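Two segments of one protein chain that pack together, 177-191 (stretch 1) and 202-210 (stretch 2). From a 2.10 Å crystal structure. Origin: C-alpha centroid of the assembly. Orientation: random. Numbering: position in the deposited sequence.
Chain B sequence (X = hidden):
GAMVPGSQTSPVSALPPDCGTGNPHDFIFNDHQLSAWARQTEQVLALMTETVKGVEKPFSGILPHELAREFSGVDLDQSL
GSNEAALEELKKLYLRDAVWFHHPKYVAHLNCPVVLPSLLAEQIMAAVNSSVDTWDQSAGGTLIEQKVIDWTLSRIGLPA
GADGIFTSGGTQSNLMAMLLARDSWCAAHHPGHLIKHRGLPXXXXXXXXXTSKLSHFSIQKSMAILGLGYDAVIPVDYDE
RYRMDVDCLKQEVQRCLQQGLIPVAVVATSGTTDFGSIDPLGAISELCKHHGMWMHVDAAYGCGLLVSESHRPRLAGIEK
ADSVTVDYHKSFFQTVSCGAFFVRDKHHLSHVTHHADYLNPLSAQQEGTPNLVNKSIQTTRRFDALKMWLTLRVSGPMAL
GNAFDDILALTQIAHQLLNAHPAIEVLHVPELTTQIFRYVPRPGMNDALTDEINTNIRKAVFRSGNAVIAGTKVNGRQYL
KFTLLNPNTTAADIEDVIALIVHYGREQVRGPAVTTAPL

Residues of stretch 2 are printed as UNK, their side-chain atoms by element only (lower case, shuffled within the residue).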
ATOM      1  N   ALA B 177       4.380  14.140  -1.277  1.00 20.38           N
ATOM      2  CA  ALA B 177       5.320  15.282  -1.376  1.00 21.06           C
ATOM      3  C   ALA B 177       4.928  16.348  -2.406  1.00 21.27           C
ATOM      4  O   ALA B 177       4.950  17.578  -2.101  1.00 18.71           O
ATOM      5  CB  ALA B 177       6.755  14.828  -1.603  1.00 19.72           C
ATOM      6  N   MET B 178       4.538  15.914  -3.604  1.00 20.33           N
ATOM      7  CA  MET B 178       4.128  16.873  -4.607  1.00 20.56           C
ATOM      8  C   MET B 178       2.715  17.430  -4.287  1.00 21.21           C
ATOM      9  O   MET B 178       2.400  18.559  -4.649  1.00 19.24           O
ATOM     10  CB  MET B 178       4.196  16.261  -5.997  1.00 23.76           C
ATOM     11  CG  MET B 178       5.579  15.749  -6.401  1.00 26.67           C
ATOM     12  SD  MET B 178       6.867  17.002  -6.271  1.00 29.32           S
ATOM     13  CE  MET B 178       6.379  18.221  -7.368  1.00 34.86           C
ATOM     14  N   LEU B 179       1.903  16.653  -3.566  1.00 21.20           N
ATOM     15  CA  LEU B 179       0.590  17.069  -3.181  1.00 21.10           C
ATOM     16  C   LEU B 179       0.699  18.252  -2.178  1.00 20.39           C
ATOM     17  O   LEU B 179       0.089  19.309  -2.395  1.00 15.66           O
ATOM     18  CB  LEU B 179      -0.201  15.909  -2.615  1.00 22.31           C
ATOM     19  CG  LEU B 179      -1.588  16.154  -1.990  1.00 24.60           C
ATOM     20  CD1 LEU B 179      -2.597  16.869  -2.856  1.00 25.23           C
ATOM     21  CD2 LEU B 179      -2.111  14.787  -1.560  1.00 26.78           C
ATOM     22  N   LEU B 180       1.503  18.046  -1.136  1.00 19.03           N
ATOM     23  CA  LEU B 180       1.786  19.057  -0.155  1.00 20.82           C
ATOM     24  C   LEU B 180       2.454  20.271  -0.794  1.00 20.84           C
ATOM     25  O   LEU B 180       2.048  21.371  -0.510  1.00 21.50           O
ATOM     26  CB  LEU B 180       2.617  18.533   1.009  1.00 21.13           C
ATOM     27  CG  LEU B 180       1.822  17.925   2.151  1.00 22.34           C
ATOM     28  CD1 LEU B 180       0.907  16.830   1.660  1.00 25.36           C
ATOM     29  CD2 LEU B 180       2.693  17.369   3.259  1.00 22.84           C
ATOM     30  N   ALA B 181       3.434  20.079  -1.675  1.00 24.18           N
ATOM     31  CA  ALA B 181       4.093  21.236  -2.338  1.00 21.90           C
ATOM     32  C   ALA B 181       3.091  22.026  -3.097  1.00 20.20           C
ATOM     33  O   ALA B 181       3.058  23.214  -2.955  1.00 25.12           O
ATOM     34  CB  ALA B 181       5.209  20.807  -3.277  1.00 21.18           C
ATOM     35  N   ARG B 182       2.320  21.369  -3.947  1.00 23.42           N
ATOM     36  CA  ARG B 182       1.203  21.958  -4.659  1.00 24.28           C
ATOM     37  C   ARG B 182       0.252  22.689  -3.720  1.00 25.77           C
ATOM     38  O   ARG B 182       0.042  23.904  -3.904  1.00 24.95           O
ATOM     39  CB  ARG B 182       0.408  20.905  -5.440  1.00 27.27           C
ATOM     40  CG  ARG B 182      -0.678  21.460  -6.340  1.00 27.52           C
ATOM     41  CD  ARG B 182      -1.627  20.373  -6.804  1.00 32.95           C
ATOM     42  NE  ARG B 182      -2.505  19.967  -5.692  1.00 35.78           N
ATOM     43  CZ  ARG B 182      -3.474  19.072  -5.757  1.00 36.78           C
ATOM     44  NH1 ARG B 182      -3.771  18.434  -6.890  1.00 42.28           N
ATOM     45  NH2 ARG B 182      -4.179  18.816  -4.671  1.00 38.69           N
ATOM     46  N   ASP B 183      -0.351  21.971  -2.759  1.00 23.56           N
ATOM     47  CA  ASP B 183      -1.322  22.614  -1.859  1.00 25.33           C
ATOM     48  C   ASP B 183      -0.777  23.670  -0.941  1.00 23.76           C
ATOM     49  O   ASP B 183      -1.400  24.708  -0.792  1.00 25.75           O
ATOM     50  CB  ASP B 183      -2.154  21.626  -1.054  1.00 26.49           C
ATOM     51  CG  ASP B 183      -3.091  20.808  -1.921  1.00 25.17           C
ATOM     52  OD1 ASP B 183      -2.984  20.841  -3.149  1.00 27.63           O
ATOM     53  OD2 ASP B 183      -3.919  20.112  -1.353  1.00 26.50           O
ATOM     54  N   SER B 184       0.391  23.472  -0.353  1.00 27.18           N
ATOM     55  CA  SER B 184       0.979  24.562   0.483  1.00 26.66           C
ATOM     56  C   SER B 184       1.283  25.856  -0.282  1.00 27.14           C
ATOM     57  O   SER B 184       1.172  26.975   0.280  1.00 27.99           O
ATOM     58  CB  SER B 184       2.249  24.121   1.131  1.00 28.88           C
ATOM     59  OG  SER B 184       3.245  24.019   0.121  1.00 33.00           O
ATOM     60  N   TRP B 185       1.701  25.713  -1.540  1.00 29.85           N
ATOM     61  CA  TRP B 185       1.983  26.859  -2.385  1.00 28.45           C
ATOM     62  C   TRP B 185       0.687  27.604  -2.633  1.00 30.37           C
ATOM     63  O   TRP B 185       0.631  28.823  -2.464  1.00 27.21           O
ATOM     64  CB  TRP B 185       2.590  26.462  -3.730  1.00 31.23           C
ATOM     65  CG  TRP B 185       2.821  27.662  -4.606  1.00 33.75           C
ATOM     66  CD1 TRP B 185       1.917  28.267  -5.427  1.00 33.08           C
ATOM     67  CD2 TRP B 185       4.035  28.411  -4.728  1.00 35.67           C
ATOM     68  NE1 TRP B 185       2.490  29.335  -6.065  1.00 34.33           N
ATOM     69  CE2 TRP B 185       3.785  29.460  -5.648  1.00 35.78           C
ATOM     70  CE3 TRP B 185       5.307  28.302  -4.151  1.00 35.37           C
ATOM     71  CZ2 TRP B 185       4.761  30.396  -6.003  1.00 37.10           C
ATOM     72  CZ3 TRP B 185       6.282  29.230  -4.500  1.00 37.24           C
ATOM     73  CH2 TRP B 185       6.004  30.268  -5.433  1.00 35.24           C
ATOM     74  N   CYS B 186      -0.352  26.877  -3.040  1.00 30.95           N
ATOM     75  CA  CYS B 186      -1.655  27.500  -3.233  1.00 31.42           C
ATOM     76  C   CYS B 186      -2.176  28.259  -2.002  1.00 32.04           C
ATOM     77  O   CYS B 186      -2.798  29.307  -2.172  1.00 31.68           O
ATOM     78  CB  CYS B 186      -2.711  26.502  -3.670  1.00 31.80           C
ATOM     79  SG  CYS B 186      -4.218  27.360  -4.184  1.00 34.51           S
ATOM     80  N   ALA B 187      -1.936  27.749  -0.792  1.00 33.72           N
ATOM     81  CA  ALA B 187      -2.407  28.430   0.465  1.00 34.05           C
ATOM     82  C   ALA B 187      -1.642  29.709   0.879  1.00 36.21           C
ATOM     83  O   ALA B 187      -2.152  30.569   1.639  1.00 35.41           O
ATOM     84  CB  ALA B 187      -2.400  27.446   1.618  1.00 35.82           C
ATOM     85  N   ALA B 188      -0.406  29.823   0.429  1.00 34.03           N
ATOM     86  CA  ALA B 188       0.413  30.936   0.806  1.00 34.87           C
ATOM     87  C   ALA B 188       0.241  32.030  -0.238  1.00 35.97           C
ATOM     88  O   ALA B 188       0.372  33.192   0.098  1.00 39.64           O
ATOM     89  CB  ALA B 188       1.872  30.496   0.989  1.00 31.21           C
ATOM     90  N   HIS B 189      -0.121  31.672  -1.475  1.00 42.33           N
ATOM     91  CA  HIS B 189      -0.197  32.626  -2.597  1.00 45.36           C
ATOM     92  C   HIS B 189      -1.604  33.006  -3.064  1.00 46.42           C
ATOM     93  O   HIS B 189      -1.754  33.986  -3.787  1.00 51.15           O
ATOM     94  CB  HIS B 189       0.641  32.102  -3.771  1.00 43.76           C
ATOM     95  CG  HIS B 189       2.087  31.977  -3.427  1.00 45.88           C
ATOM     96  ND1 HIS B 189       2.590  30.908  -2.715  1.00 42.02           N
ATOM     97  CD2 HIS B 189       3.126  32.828  -3.616  1.00 45.23           C
ATOM     98  CE1 HIS B 189       3.881  31.096  -2.502  1.00 37.99           C
ATOM     99  NE2 HIS B 189       4.232  32.244  -3.050  1.00 40.25           N
ATOM    100  N   HIS B 190      -2.620  32.232  -2.687  1.00 47.83           N
ATOM    101  CA  HIS B 190      -4.015  32.617  -2.932  1.00 45.13           C
ATOM    102  C   HIS B 190      -4.761  32.497  -1.611  1.00 44.38           C
ATOM    103  O   HIS B 190      -5.242  31.412  -1.283  1.00 40.07           O
ATOM    104  CB  HIS B 190      -4.657  31.790  -4.033  1.00 42.63           C
ATOM    105  CG  HIS B 190      -3.953  31.895  -5.349  1.00 46.26           C
ATOM    106  ND1 HIS B 190      -2.867  31.103  -5.664  1.00 47.33           N
ATOM    107  CD2 HIS B 190      -4.185  32.669  -6.436  1.00 44.65           C
ATOM    108  CE1 HIS B 190      -2.455  31.393  -6.883  1.00 45.36           C
ATOM    109  NE2 HIS B 190      -3.237  32.340  -7.373  1.00 47.81           N
ATOM    110  N   PRO B 191      -4.814  33.606  -0.831  1.00 47.71           N
ATOM    111  CA  PRO B 191      -5.490  33.754   0.459  1.00 49.69           C
ATOM    112  C   PRO B 191      -6.721  32.891   0.669  1.00 44.06           C
ATOM    113  O   PRO B 191      -7.714  33.065  -0.023  1.00 41.49           O
ATOM    114  CB  PRO B 191      -5.872  35.261   0.466  1.00 54.39           C
ATOM    115  CG  PRO B 191      -5.121  35.894  -0.689  1.00 50.63           C
ATOM    116  CD  PRO B 191      -4.109  34.870  -1.117  1.00 53.81           C
ATOM    117  N   UNK B 202      -6.716  29.489 -10.834  1.00 39.90           N
ATOM    118  CA  UNK B 202      -6.561  29.881 -12.222  1.00 38.54           C
ATOM    119  C   UNK B 202      -5.137  29.691 -12.707  1.00 37.00           C
ATOM    120  O   UNK B 202      -4.934  29.111 -13.777  1.00 39.15           O
ATOM    121  c   UNK B 202      -9.572  30.552 -12.225  1.00 55.78           C
ATOM    122  n   UNK B 202     -10.760  31.086 -12.662  1.00 57.59           N
ATOM    123  n   UNK B 202      -9.210  32.416 -13.303  1.00 62.29           N
ATOM    124  c   UNK B 202      -7.086  31.319 -12.435  1.00 45.37           C
ATOM    125  c   UNK B 202      -8.585  31.394 -12.614  1.00 54.73           C
ATOM    126  c   UNK B 202     -10.516  32.213 -13.305  1.00 58.73           C
ATOM    127  N   UNK B 203      -4.153  30.113 -11.903  1.00 33.06           N
ATOM    128  CA  UNK B 203      -2.774  30.105 -12.347  1.00 32.54           C
ATOM    129  C   UNK B 203      -1.952  28.800 -12.108  1.00 29.30           C
ATOM    130  O   UNK B 203      -0.749  28.843 -12.275  1.00 34.79           O
ATOM    131  c   UNK B 203      -1.731  31.262 -10.317  1.00 41.23           C
ATOM    132  c   UNK B 203      -2.029  31.348 -11.799  1.00 35.13           C
ATOM    133  o   UNK B 203      -2.500  30.592  -9.584  1.00 40.28           O
ATOM    134  o   UNK B 203      -0.735  31.882  -9.876  1.00 49.66           O
ATOM    135  N   UNK B 204      -2.590  27.669 -11.791  1.00 25.96           N
ATOM    136  CA  UNK B 204      -1.917  26.347 -11.650  1.00 25.64           C
ATOM    137  C   UNK B 204      -1.179  25.829 -12.887  1.00 25.64           C
ATOM    138  O   UNK B 204      -0.092  25.217 -12.815  1.00 25.80           O
ATOM    139  c   UNK B 204      -2.905  25.293 -11.152  1.00 27.10           C
ATOM    140  N   UNK B 205      -1.729  26.077 -14.056  1.00 23.80           N
ATOM    141  CA  UNK B 205      -1.040  25.630 -15.245  1.00 23.98           C
ATOM    142  C   UNK B 205       0.378  26.222 -15.357  1.00 24.86           C
ATOM    143  O   UNK B 205       1.185  25.718 -16.108  1.00 21.16           O
ATOM    144  c   UNK B 205      -1.857  25.911 -16.482  1.00 21.00           C
ATOM    145  N   UNK B 206       0.699  27.272 -14.599  1.00 28.95           N
ATOM    146  CA  UNK B 206       2.036  27.868 -14.704  1.00 30.18           C
ATOM    147  C   UNK B 206       3.051  27.224 -13.772  1.00 33.04           C
ATOM    148  O   UNK B 206       4.242  27.384 -13.992  1.00 30.46           O
ATOM    149  c   UNK B 206       0.443  32.542 -15.938  1.00 39.18           C
ATOM    150  c   UNK B 206       1.030  30.125 -15.385  1.00 35.41           C
ATOM    151  c   UNK B 206       1.969  29.361 -14.459  1.00 34.06           C
ATOM    152  n   UNK B 206       0.310  33.907 -15.329  1.00 39.67           N
ATOM    153  c   UNK B 206       0.864  31.553 -14.869  1.00 38.38           C
ATOM    154  N   UNK B 207       2.589  26.473 -12.757  1.00 30.26           N
ATOM    155  CA  UNK B 207       3.476  25.998 -11.697  1.00 29.64           C
ATOM    156  C   UNK B 207       4.477  25.006 -12.253  1.00 25.82           C
ATOM    157  O   UNK B 207       4.166  24.200 -13.093  1.00 23.67           O
ATOM    158  c   UNK B 207      -0.873  24.910  -7.540  1.00 29.03           C
ATOM    159  c   UNK B 207       1.721  27.699  -9.995  1.00 32.21           C
ATOM    160  c   UNK B 207       2.683  25.386 -10.519  1.00 30.70           C
ATOM    161  c   UNK B 207       0.195  24.852  -8.390  1.00 29.56           C
ATOM    162  n   UNK B 207       0.703  28.247  -9.285  1.00 33.49           N
ATOM    163  c   UNK B 207      -1.043  27.319  -7.767  1.00 29.95           C
ATOM    164  c   UNK B 207       0.044  27.254  -8.622  1.00 30.28           C
ATOM    165  c   UNK B 207       1.728  26.350  -9.858  1.00 29.35           C
ATOM    166  c   UNK B 207       0.681  26.039  -8.951  1.00 31.18           C
ATOM    167  c   UNK B 207      -1.481  26.152  -7.215  1.00 30.97           C
ATOM    168  N   UNK B 208       5.709  25.093 -11.795  1.00 29.96           N
ATOM    169  CA  UNK B 208       6.749  24.216 -12.287  1.00 29.52           C
ATOM    170  C   UNK B 208       7.506  23.589 -11.151  1.00 26.75           C
ATOM    171  O   UNK B 208       7.829  24.252 -10.190  1.00 28.72           O
ATOM    172  c   UNK B 208       4.780  24.536 -16.943  1.00 52.18           C
ATOM    173  n   UNK B 208       3.885  24.508 -15.954  1.00 54.27           N
ATOM    174  c   UNK B 208       7.692  24.960 -13.247  1.00 32.72           C
ATOM    175  c   UNK B 208       7.033  25.297 -14.590  1.00 42.24           C
ATOM    176  c   UNK B 208       6.710  24.056 -15.429  1.00 44.85           C
ATOM    177  n   UNK B 208       6.088  24.348 -16.726  1.00 51.86           N
ATOM    178  n   UNK B 208       4.359  24.779 -18.170  1.00 49.93           N
ATOM    179  N   UNK B 209       7.803  22.309 -11.320  1.00 25.92           N
ATOM    180  CA  UNK B 209       8.652  21.521 -10.404  1.00 28.18           C
ATOM    181  C   UNK B 209       9.943  21.138 -11.100  1.00 25.10           C
ATOM    182  O   UNK B 209       9.942  20.775 -12.256  1.00 25.01           O
ATOM    183  c   UNK B 209       6.686  20.645  -9.121  1.00 29.11           C
ATOM    184  c   UNK B 209       8.854  19.320  -9.147  1.00 25.47           C
ATOM    185  c   UNK B 209       7.936  20.250  -9.931  1.00 25.53           C
ATOM    186  N   UNK B 210      11.048  21.195 -10.377  1.00 30.66           N
ATOM    187  CA  UNK B 210      12.352  20.905 -10.959  1.00 32.29           C
ATOM    188  C   UNK B 210      12.869  19.600 -10.384  1.00 30.95           C
ATOM    189  O   UNK B 210      12.867  19.402  -9.165  1.00 27.05           O
ATOM    190  c   UNK B 210      12.887  23.356 -11.166  1.00 38.24           C
ATOM    191  c   UNK B 210      12.098  24.148 -10.359  1.00 38.33           C
ATOM    192  c   UNK B 210      12.779  25.049 -12.871  1.00 41.46           C
ATOM    193  c   UNK B 210      11.986  25.832 -12.049  1.00 40.72           C
ATOM    194  c   UNK B 210      13.346  22.031 -10.684  1.00 34.25           C
ATOM    195  c   UNK B 210      11.638  25.366 -10.800  1.00 38.30           C
ATOM    196  c   UNK B 210      13.224  23.815 -12.429  1.00 38.92           C
TER

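Position 202 has one side-chain carbon followed by a five-membered ring of three carbons and two nitrogens. Its CA-to-CB bond points sideways, and the ring makes no contact with stretch 1. An imidazole on one carbon is His-202.

Position 203 has two side-chain carbons, the second carrying two oxygens. This is a short carboxylate. Its CB points sideways, but its end comes nearer to stretch 1 and meets the ring of His-190. The residue is Asp-203, with chi1 p. Its OD1 lies 2.9 Å from His-190 NE2, but the angle is too poor for a hydrogen bond. His-190 CE1 is modelled too close to the same oxygen, so little should rest on the detail of this pair.

Position 204 has a single side-chain carbon, pointing sideways and touching nothing on stretch 1. It is Ala-204. It lies in the 3-10 segment and is buried, yet has no contact with the helix.

Position 205 also has one carbon. It is exposed and out of reach of stretch 1. It is Ala-205.

Position 206 has four carbons in a row ending in a nitrogen, without a branch. The chain extends into solvent and does not reach stretch 1. It is Lys-206. Its backbone N donates to Asp-203 O at 3.2 Å, which helps to close the turn.

Position 207 has one carbon, then fused five- and six-membered rings holding eight carbons and one nitrogen. The CB points toward the helix, and the rings touch Arg-182, Trp-185, Cys-186 and His-190. An indole identifies Trp-207, with chi1 m. Its CZ3 is 3.7 Å from Arg-182 CG, at the ring edge. Its CH2 is 3.8 Å from Cys-186 CB. Trp-185 turns an edge to its face, with Trp-185 CD1 3.8 Å from Trp-207 CE2 and the planes at 62°.

Position 208 has three carbons, a nitrogen, then a carbon carrying two more nitrogens. This guanidinium side chain does not reach stretch 1. It is Arg-208. Its NH1 donates to Ala-205 O at 3.0 Å and to Trp-207 O at 2.9 Å, so it folds back along its own stretch.

Position 209 has three carbons, branched at the first. The CB points toward the helix and the side chain meets Met-178. It is Val-209. Its CG2 is only 3.0 Å from Met-178 CE, a very tight apolar approach.

Position 210 has one carbon and a ring of six carbons. Its CB points away from the helix, and the side chain makes no contact with stretch 1. It is Phe-210.

The contact is made by side chains, with no hydrogen bond between the stretches. Trp-207 and Val-209 alternate with Arg-208 and Phe-210 along the strand, so the first two face the helix. Trp-207 gives the largest covered area. Arg-182 lends it aliphatic carbon, while Arg-182 NE is held by Asp-183 OD1 at 2.7 Å in a salt bridge.

Stretch 2 202-210: HDAAKWRVF
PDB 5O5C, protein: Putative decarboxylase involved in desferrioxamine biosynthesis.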